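Uncharacterized protein conserved in bacteria (PDB 4FZ4) probably mediates attachment of Streptococcus suis to host cells as a surface antigen, through a domain of a family that binds glycosaminoglycans. Local coordinates at residues K68-G71 / D72-F76; Q79-V82 / E83-R87; A119-G123 / A124-D128; R127-V130 / D131-S135. All blocks are in the same frame, centred on the assembly; numbering follows the deposited sequence.

Contact 1. Residues K68-G71 / D72-F76; sequences KVKG and DLNDF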
# COMPACT_ATOMS: atom_id res chain seq x y z
N LYS A 68 14.02 -8.60 -12.37
CA LYS A 68 12.68 -9.05 -12.03
C LYS A 68 12.42 -8.89 -10.53
O LYS A 68 11.40 -8.35 -10.12
CB LYS A 68 12.50 -10.51 -12.42
CG LYS A 68 12.34 -10.73 -13.92
CD LYS A 68 11.06 -10.06 -14.43
CE LYS A 68 10.97 -10.11 -15.94
NZ LYS A 68 9.77 -9.38 -16.42
N VAL A 69 13.36 -9.37 -9.72
CA VAL A 69 13.23 -9.27 -8.28
C VAL A 69 13.18 -7.81 -7.84
O VAL A 69 12.45 -7.46 -6.92
CB VAL A 69 14.40 -10.00 -7.55
CG1 VAL A 69 14.41 -9.65 -6.07
CG2 VAL A 69 14.25 -11.51 -7.72
N LYS A 70 13.95 -6.96 -8.52
CA LYS A 70 13.96 -5.54 -8.18
C LYS A 70 12.61 -4.88 -8.45
O LYS A 70 12.02 -4.27 -7.55
CB LYS A 70 15.05 -4.81 -8.97
CG LYS A 70 15.21 -3.36 -8.53
CD LYS A 70 16.35 -2.64 -9.23
CE LYS A 70 16.48 -1.21 -8.71
NZ LYS A 70 17.57 -0.45 -9.39
N GLY A 71 12.12 -5.00 -9.68
CA GLY A 71 10.84 -4.41 -10.01
C GLY A 71 9.77 -4.82 -9.01
O GLY A 71 8.92 -4.01 -8.65
N ASP A 72 9.82 -6.07 -8.57
CA ASP A 72 8.86 -6.60 -7.60
C ASP A 72 8.95 -5.85 -6.27
O ASP A 72 7.95 -5.61 -5.60
CB ASP A 72 9.11 -8.10 -7.36
CG ASP A 72 8.46 -8.98 -8.42
OD1 ASP A 72 8.50 -8.59 -9.61
OD2 ASP A 72 7.93 -10.05 -8.07
N LEU A 73 10.18 -5.50 -5.90
CA LEU A 73 10.38 -4.76 -4.66
C LEU A 73 9.70 -3.41 -4.80
O LEU A 73 9.00 -2.95 -3.88
CB LEU A 73 11.87 -4.59 -4.37
CG LEU A 73 12.63 -5.89 -4.08
CD1 LEU A 73 13.97 -5.55 -3.43
CD2 LEU A 73 11.82 -6.78 -3.15
N ASN A 74 9.88 -2.77 -5.95
CA ASN A 74 9.25 -1.48 -6.21
C ASN A 74 7.73 -1.56 -6.14
O ASN A 74 7.08 -0.69 -5.55
CB ASN A 74 9.65 -0.95 -7.58
CG ASN A 74 11.11 -0.57 -7.65
OD1 ASN A 74 11.63 0.11 -6.77
ND2 ASN A 74 11.78 -1.00 -8.71
N ASP A 75 7.14 -2.59 -6.73
CA ASP A 75 5.68 -2.72 -6.69
C ASP A 75 5.22 -2.93 -5.25
O ASP A 75 4.20 -2.39 -4.83
CB ASP A 75 5.20 -3.88 -7.58
CG ASP A 75 5.55 -3.69 -9.06
OD1 ASP A 75 5.87 -2.55 -9.48
OD2 ASP A 75 5.49 -4.69 -9.81
N PHE A 76 6.00 -3.69 -4.49
CA PHE A 76 5.66 -3.97 -3.10
C PHE A 76 5.45 -2.68 -2.31
O PHE A 76 4.49 -2.55 -1.54
CB PHE A 76 6.76 -4.82 -2.46
CG PHE A 76 6.40 -5.37 -1.11
CD1 PHE A 76 5.08 -5.71 -0.81
CD2 PHE A 76 7.37 -5.54 -0.13
CE1 PHE A 76 4.74 -6.21 0.44
CE2 PHE A 76 7.04 -6.03 1.13
CZ PHE A 76 5.72 -6.36 1.42
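Leu73 leans back on the turn before it. Its CG, set beside its own backbone N and anti to the carbonyl carbon (chi1 -65°), lies 3.3 Å from Val69 O, while its CB sits 3.2 Å from Lys70 O. These are carbon atoms set against carbonyl oxygens of the preceding turn. Asn74 does much the same one place on, with its CB 3.3 Å from Gly71 O and its amide beyond, where ND2 comes no nearer than 4.2 Å to CG of the extended Lys70 chain.

The backbone bonds are those of an alpha helix, each N-H reaching four residues back, and they lie near the beginning of helix 66-95 in an all-helical fold. Asn74 N gives a straight bond to Lys70 O at 3.1 Å (161° at the hydrogen), and Asp75 N binds Gly71 O at 3.0 Å. Lys70 O also takes a weak, bent second bond from Leu73 N.

The acids behave differently. Asp72 OD1 stands 3.0 Å from Lys68 O, two acceptors facing each other; OD2 has a weak hydrogen bond from Asn52, and a nitrate ion, probably from the crystallisation liquor, lies about 4 Å from the side chain. Asp75 turns its carboxylate toward the start of helix 123-152, where OD1 accepts from the backbone N of Gly123. On the apolar side, Val69 and Leu73 both pack on Asn52 and Ala56, and Leu73 also meets Val13 and Leu16 of helix 3-23.

Contact 2. Residues Q79-V82 / E83-R87; sequences QIKV and ENYIR. With NO3 (nitrate ion), chain D.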
# COMPACT_ATOMS: atom_id res chain seq x y z
N GLN A 79 2.21 -1.40 -2.92
CA GLN A 79 1.19 -2.29 -2.36
C GLN A 79 1.10 -2.00 -0.87
O GLN A 79 0.03 -2.09 -0.26
CB GLN A 79 1.57 -3.75 -2.59
CG GLN A 79 1.60 -4.11 -4.06
CD GLN A 79 2.36 -5.38 -4.36
OE1 GLN A 79 2.45 -5.80 -5.52
NE2 GLN A 79 2.92 -6.01 -3.32
N ILE A 80 2.24 -1.65 -0.27
CA ILE A 80 2.26 -1.32 1.15
C ILE A 80 1.45 -0.04 1.39
O ILE A 80 0.68 0.05 2.35
CB ILE A 80 3.70 -1.07 1.65
CG1 ILE A 80 4.46 -2.41 1.70
CG2 ILE A 80 3.68 -0.39 3.02
CD1 ILE A 80 5.95 -2.26 1.92
N LYS A 81 1.62 0.93 0.50
CA LYS A 81 0.88 2.19 0.62
C LYS A 81 -0.63 1.94 0.59
O LYS A 81 -1.37 2.48 1.42
CB LYS A 81 1.26 3.15 -0.51
CG LYS A 81 2.19 4.26 -0.06
CD LYS A 81 1.57 5.03 1.11
CE LYS A 81 2.52 6.06 1.70
NZ LYS A 81 1.93 6.68 2.92
N VAL A 82 -1.07 1.13 -0.36
CA VAL A 82 -2.49 0.83 -0.47
C VAL A 82 -3.04 0.21 0.81
O VAL A 82 -4.06 0.66 1.34
CB VAL A 82 -2.76 -0.10 -1.70
CG1 VAL A 82 -4.22 -0.55 -1.73
CG2 VAL A 82 -2.45 0.66 -2.98
N GLU A 83 -2.36 -0.82 1.32
CA GLU A 83 -2.78 -1.47 2.55
C GLU A 83 -2.84 -0.41 3.65
O GLU A 83 -3.71 -0.43 4.52
CB GLU A 83 -1.77 -2.56 2.92
CG GLU A 83 -1.86 -3.06 4.35
CD GLU A 83 -3.15 -3.81 4.64
OE1 GLU A 83 -4.04 -3.86 3.76
OE2 GLU A 83 -3.27 -4.36 5.76
N ASN A 84 -1.90 0.53 3.59
CA ASN A 84 -1.82 1.60 4.58
C ASN A 84 -3.03 2.54 4.44
O ASN A 84 -3.73 2.81 5.41
CB ASN A 84 -0.51 2.37 4.38
CG ASN A 84 -0.19 3.28 5.54
OD1 ASN A 84 -1.06 3.96 6.07
ND2 ASN A 84 1.08 3.29 5.95
N TYR A 85 -3.24 3.06 3.23
CA TYR A 85 -4.38 3.94 2.98
C TYR A 85 -5.68 3.28 3.43
O TYR A 85 -6.50 3.90 4.11
CB TYR A 85 -4.50 4.24 1.48
CG TYR A 85 -3.41 5.14 0.95
CD1 TYR A 85 -2.59 5.86 1.82
CD2 TYR A 85 -3.25 5.33 -0.43
CE1 TYR A 85 -1.64 6.74 1.34
CE2 TYR A 85 -2.30 6.22 -0.92
CZ TYR A 85 -1.50 6.93 -0.02
OH TYR A 85 -0.59 7.86 -0.48
N ILE A 86 -5.87 2.02 3.06
CA ILE A 86 -7.10 1.34 3.43
C ILE A 86 -7.24 1.14 4.94
O ILE A 86 -8.34 1.29 5.49
CB ILE A 86 -7.25 0.00 2.67
CG1 ILE A 86 -7.38 0.30 1.17
CG2 ILE A 86 -8.52 -0.73 3.12
CD1 ILE A 86 -7.51 -0.94 0.30
N ARG A 87 -6.14 0.83 5.63
CA ARG A 87 -6.21 0.68 7.07
C ARG A 87 -6.65 2.00 7.69
O ARG A 87 -7.40 2.01 8.66
CB ARG A 87 -4.86 0.28 7.67
CG ARG A 87 -4.59 -1.22 7.62
CD ARG A 87 -3.35 -1.61 8.40
NE ARG A 87 -2.77 -2.85 7.88
CZ ARG A 87 -1.73 -3.48 8.42
NH1 ARG A 87 -1.14 -2.99 9.50
NH2 ARG A 87 -1.27 -4.59 7.85
N NO3 D . 5.25 -8.11 -4.08
O1 NO3 D . 4.27 -8.29 -3.07
O2 NO3 D . 6.64 -8.17 -3.76
O3 NO3 D . 4.84 -7.89 -5.43
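Lys81 wraps its aliphatic chain round to Tyr85, one turn further along the helix. Its chi1 of -104° is away from any staggered position, and a bend at chi2 (-56°) then brings CD to 3.6 Å from Tyr85 CE1, with the two side chains slanting across each other. The tyrosine ring in turn lies with one face toward the Lys81 carbonyl, whose O is 3.4 Å from Tyr85 CG; the same oxygen accepts the short, straight bond from Tyr85 N.

Val82 and Ile86 lie side by side and point the same way, CG1 meeting CD1 at 3.9 Å. Glu83 bends at chi2 and lifts its carboxylate to Arg87, which approaches side-on: NE (2.7 Å) and NH2 (2.9 Å) both bind the one oxygen, OE2 of Glu83. That oxygen lies in the guanidinium plane; NH2 meets the anti lone pair of OE2, while NE comes from above the carboxylate plane. With OE2 held by Arg87 and OE1 bonded to Tyr29 OH, both oxygens are tied and the carboxylate's rotation is restrained.

Gln79, extended beyond CG, sends NE2 to O1 of a nitrate ion at 2.7 Å. This part of helix 66-95 runs close to the centre of the chain: Ile80 rests on Leu16 and Leu20 of helix 3-23, Glu83 on Trp42 of helix 36-55, and Val82 and Tyr85 on helix 123-152, where Tyr85 OH hydrogen-bonds Ser135.

Contact 3. Residues A119-G123 / A124-D128; sequences ASQEG and ATLRD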
# COMPACT_ATOMS: atom_id res chain seq x y z
N ALA A 119 -4.25 -5.75 -8.22
CA ALA A 119 -3.78 -7.13 -8.32
C ALA A 119 -3.26 -7.35 -9.74
O ALA A 119 -2.35 -8.14 -9.97
CB ALA A 119 -4.91 -8.11 -8.00
N SER A 120 -3.85 -6.64 -10.69
CA SER A 120 -3.47 -6.76 -12.08
C SER A 120 -2.49 -5.68 -12.53
O SER A 120 -2.12 -5.62 -13.70
CB SER A 120 -4.73 -6.70 -12.95
OG SER A 120 -5.48 -5.53 -12.66
N GLN A 121 -2.06 -4.84 -11.59
CA GLN A 121 -1.14 -3.76 -11.94
C GLN A 121 0.30 -3.93 -11.47
O GLN A 121 0.58 -4.53 -10.42
CB GLN A 121 -1.71 -2.44 -11.44
CG GLN A 121 -3.08 -2.13 -12.03
CD GLN A 121 -3.72 -0.89 -11.45
OE1 GLN A 121 -4.91 -0.66 -11.60
NE2 GLN A 121 -2.91 -0.07 -10.80
N GLU A 122 1.21 -3.39 -12.26
CA GLU A 122 2.63 -3.48 -12.00
C GLU A 122 3.34 -2.27 -12.62
O GLU A 122 2.74 -1.52 -13.38
CB GLU A 122 3.13 -4.80 -12.59
CG GLU A 122 4.63 -5.02 -12.60
CD GLU A 122 4.98 -6.50 -12.61
OE1 GLU A 122 4.22 -7.29 -13.21
OE2 GLU A 122 6.03 -6.87 -12.03
N GLY A 123 4.60 -2.09 -12.27
CA GLY A 123 5.38 -0.99 -12.83
C GLY A 123 4.78 0.41 -12.78
O GLY A 123 4.25 0.83 -11.76
N ALA A 124 4.89 1.13 -13.90
CA ALA A 124 4.38 2.49 -14.00
C ALA A 124 2.87 2.58 -13.80
O ALA A 124 2.36 3.54 -13.23
CB ALA A 124 4.77 3.11 -15.35
N THR A 125 2.14 1.58 -14.28
CA THR A 125 0.70 1.57 -14.14
C THR A 125 0.38 1.57 -12.66
O THR A 125 -0.48 2.31 -12.18
CB THR A 125 0.07 0.31 -14.74
OG1 THR A 125 0.47 0.19 -16.11
CG2 THR A 125 -1.44 0.38 -14.64
N LEU A 126 1.11 0.73 -11.92
CA LEU A 126 0.89 0.61 -10.48
C LEU A 126 1.22 1.89 -9.73
O LEU A 126 0.39 2.38 -8.96
CB LEU A 126 1.71 -0.56 -9.93
CG LEU A 126 1.77 -0.71 -8.41
CD1 LEU A 126 0.37 -0.69 -7.81
CD2 LEU A 126 2.50 -1.99 -8.09
N ARG A 127 2.40 2.45 -9.95
CA ARG A 127 2.75 3.68 -9.25
C ARG A 127 1.82 4.83 -9.61
O ARG A 127 1.49 5.67 -8.77
CB ARG A 127 4.22 4.09 -9.51
CG ARG A 127 4.75 3.85 -10.91
CD ARG A 127 6.16 4.45 -11.06
NE ARG A 127 6.88 3.91 -12.21
CZ ARG A 127 7.60 2.79 -12.19
NH1 ARG A 127 7.69 2.07 -11.07
NH2 ARG A 127 8.20 2.36 -13.30
N ASP A 128 1.39 4.86 -10.86
CA ASP A 128 0.49 5.92 -11.33
C ASP A 128 -0.78 5.98 -10.47
O ASP A 128 -1.09 7.02 -9.88
CB ASP A 128 0.13 5.67 -12.79
CG ASP A 128 -0.54 6.87 -13.44
OD1 ASP A 128 -1.65 7.24 -13.01
OD2 ASP A 128 0.05 7.43 -14.38
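Gly123, Gln121 and Leu126 carry this junction between a loop and the first turn of helix 123-152. Gly123 has a positive phi (51°), which swings the extended chain of Gln121 and Glu122 into the helix. Its carbonyl oxygen accepts from Arg127 N at 3.1 Å, in the carbonyl plane. Arg127 then folds back over the same peptide: CG, in the crowded position between backbone N and carbonyl carbon, comes to 3.2 Å from Gly123 O, and the guanidinium lays one face over the Gly123-Ala124 peptide, with Gly123 C 3.7 Å from CZ.

Gln121 points its CB at the helix. CG touches Thr125 CG2 at 4.0 Å, the two side chains crossing at about a right angle, and NE2 comes to 3.7 Å from Thr125 O, too far for a hydrogen bond to be claimed, and lies beside Leu126 CA.

Leu126 uses its backbone and its CB. Its N binds Glu122 O at 3.1 Å, meeting that oxygen from well above the carbonyl plane, while CB lies 3.4 Å from Gly123 O. Leu126 also packs on Asp75 and Tyr78 of helix 66-95, and Arg127 on Tyr78, which places this turn against that helix; further back in the loop, Ala119 touches Tyr37 and Leu41 of helix 36-55.

Contact 4. Residues R127-V130 / D131-S135; sequences RDYV and DREAS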
# COMPACT_ATOMS: atom_id res chain seq x y z
N ARG A 127 2.40 2.45 -9.95
CA ARG A 127 2.75 3.68 -9.25
C ARG A 127 1.82 4.83 -9.61
O ARG A 127 1.49 5.67 -8.77
CB ARG A 127 4.22 4.09 -9.51
CG ARG A 127 4.75 3.85 -10.91
CD ARG A 127 6.16 4.45 -11.06
NE ARG A 127 6.88 3.91 -12.21
CZ ARG A 127 7.60 2.79 -12.19
NH1 ARG A 127 7.69 2.07 -11.07
NH2 ARG A 127 8.20 2.36 -13.30
N ASP A 128 1.39 4.86 -10.86
CA ASP A 128 0.49 5.92 -11.33
C ASP A 128 -0.78 5.98 -10.47
O ASP A 128 -1.09 7.02 -9.88
CB ASP A 128 0.13 5.67 -12.79
CG ASP A 128 -0.54 6.87 -13.44
OD1 ASP A 128 -1.65 7.24 -13.01
OD2 ASP A 128 0.05 7.43 -14.38
N TYR A 129 -1.51 4.87 -10.42
CA TYR A 129 -2.74 4.80 -9.64
C TYR A 129 -2.52 5.13 -8.18
O TYR A 129 -3.36 5.78 -7.56
CB TYR A 129 -3.37 3.40 -9.73
CG TYR A 129 -4.37 3.15 -8.61
CD1 TYR A 129 -5.66 3.69 -8.64
CD2 TYR A 129 -3.99 2.41 -7.48
CE1 TYR A 129 -6.55 3.50 -7.58
CE2 TYR A 129 -4.87 2.21 -6.42
CZ TYR A 129 -6.15 2.76 -6.47
OH TYR A 129 -7.00 2.59 -5.40
N VAL A 130 -1.40 4.68 -7.63
CA VAL A 130 -1.12 4.94 -6.22
C VAL A 130 -0.69 6.37 -5.94
O VAL A 130 -1.21 7.02 -5.03
CB VAL A 130 -0.03 4.00 -5.69
CG1 VAL A 130 0.21 4.28 -4.20
CG2 VAL A 130 -0.45 2.55 -5.91
N ASP A 131 0.27 6.88 -6.71
CA ASP A 131 0.75 8.24 -6.48
C ASP A 131 -0.27 9.28 -6.91
O ASP A 131 -0.20 10.43 -6.49
CB ASP A 131 2.07 8.49 -7.21
CG ASP A 131 3.25 7.80 -6.54
OD1 ASP A 131 3.17 7.50 -5.33
OD2 ASP A 131 4.27 7.56 -7.22
N ARG A 132 -1.22 8.88 -7.74
CA ARG A 132 -2.22 9.81 -8.21
C ARG A 132 -3.62 9.54 -7.68
O ARG A 132 -3.97 10.02 -6.61
CB ARG A 132 -2.24 9.84 -9.73
CG ARG A 132 -1.06 10.58 -10.32
CD ARG A 132 -1.11 10.60 -11.83
NE ARG A 132 -0.14 11.54 -12.37
CZ ARG A 132 -0.23 12.86 -12.28
NH1 ARG A 132 -1.27 13.42 -11.67
NH2 ARG A 132 0.72 13.63 -12.80
N GLU A 133 -4.41 8.77 -8.42
CA GLU A 133 -5.77 8.51 -7.98
C GLU A 133 -5.90 8.18 -6.49
O GLU A 133 -6.64 8.85 -5.78
CB GLU A 133 -6.39 7.39 -8.82
CG GLU A 133 -7.88 7.24 -8.53
CD GLU A 133 -8.54 6.13 -9.31
OE1 GLU A 133 -9.75 5.91 -9.10
OE2 GLU A 133 -7.85 5.47 -10.13
N ALA A 134 -5.20 7.16 -6.02
CA ALA A 134 -5.29 6.79 -4.61
C ALA A 134 -4.84 7.89 -3.63
O ALA A 134 -5.55 8.18 -2.66
CB ALA A 134 -4.49 5.51 -4.37
N SER A 135 -3.67 8.49 -3.87
CA SER A 135 -3.18 9.53 -2.96
C SER A 135 -4.07 10.76 -2.95
O SER A 135 -4.26 11.38 -1.90
CB SER A 135 -1.75 9.92 -3.31
OG SER A 135 -0.88 8.83 -3.10
O HOH W 1 -4.05 7.58 -11.46
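Tyr129 and Ala134 are five residues apart, yet bonded: Ala134 N gives a straight hydrogen bond (172°) to Tyr129 O at 2.8 Å, the mark of a wider, pi-type turn inserted in helix 123-152.

The tyrosine side chain spans this widened turn. CB lies against the Gln121 amide, and CG stands anti to the backbone N (chi1 161°), which carries the ring forward toward the next turn. CD1 meets Glu133 OE2 at 3.2 Å, close in the ring plane, and CE1 is 3.5 Å from that same oxygen; ring and carboxylate planes are 82° apart. Over one face, toward the CE2-CZ rim, sits the Ala134 methyl, CB 3.8 Å from CZ. That methyl makes a CH-pi contact, 4.1 Å from the ring centroid. At the tip, OH hydrogen-bonds His109 O, while Glu133 OE1 takes His109 ND1, so both side chains anchor to one residue.

Val130 O accepts Ser135 OG at 2.7 Å and, weakly, Ser135 N. Glu133 N is badly angled toward Tyr129 O and instead donates to a water at 3.3 Å, which itself donates to Asp128 OD1 at 2.9 Å.

From the N terminus, contact 1 comes first, near the beginning of helix 66-95, and contact 2 follows further along that helix, their centres about 17 Å apart. Helix 100-110 intervenes before contact 3, where a loop enters helix 123-152, and contact 4 takes up the next turns, sharing Arg127 and Asp128 with it. Each closes a local turn rather than a long loop; none nests or crosses, and only 3 and 4 overlap. The two long helices run roughly the same way, so contact 1 touches contact 3 and contact 2 touches contact 4, joining helix 66-95 to helix 123-152 at two levels; contacts 1 and 4, like 2 and 3, do not touch.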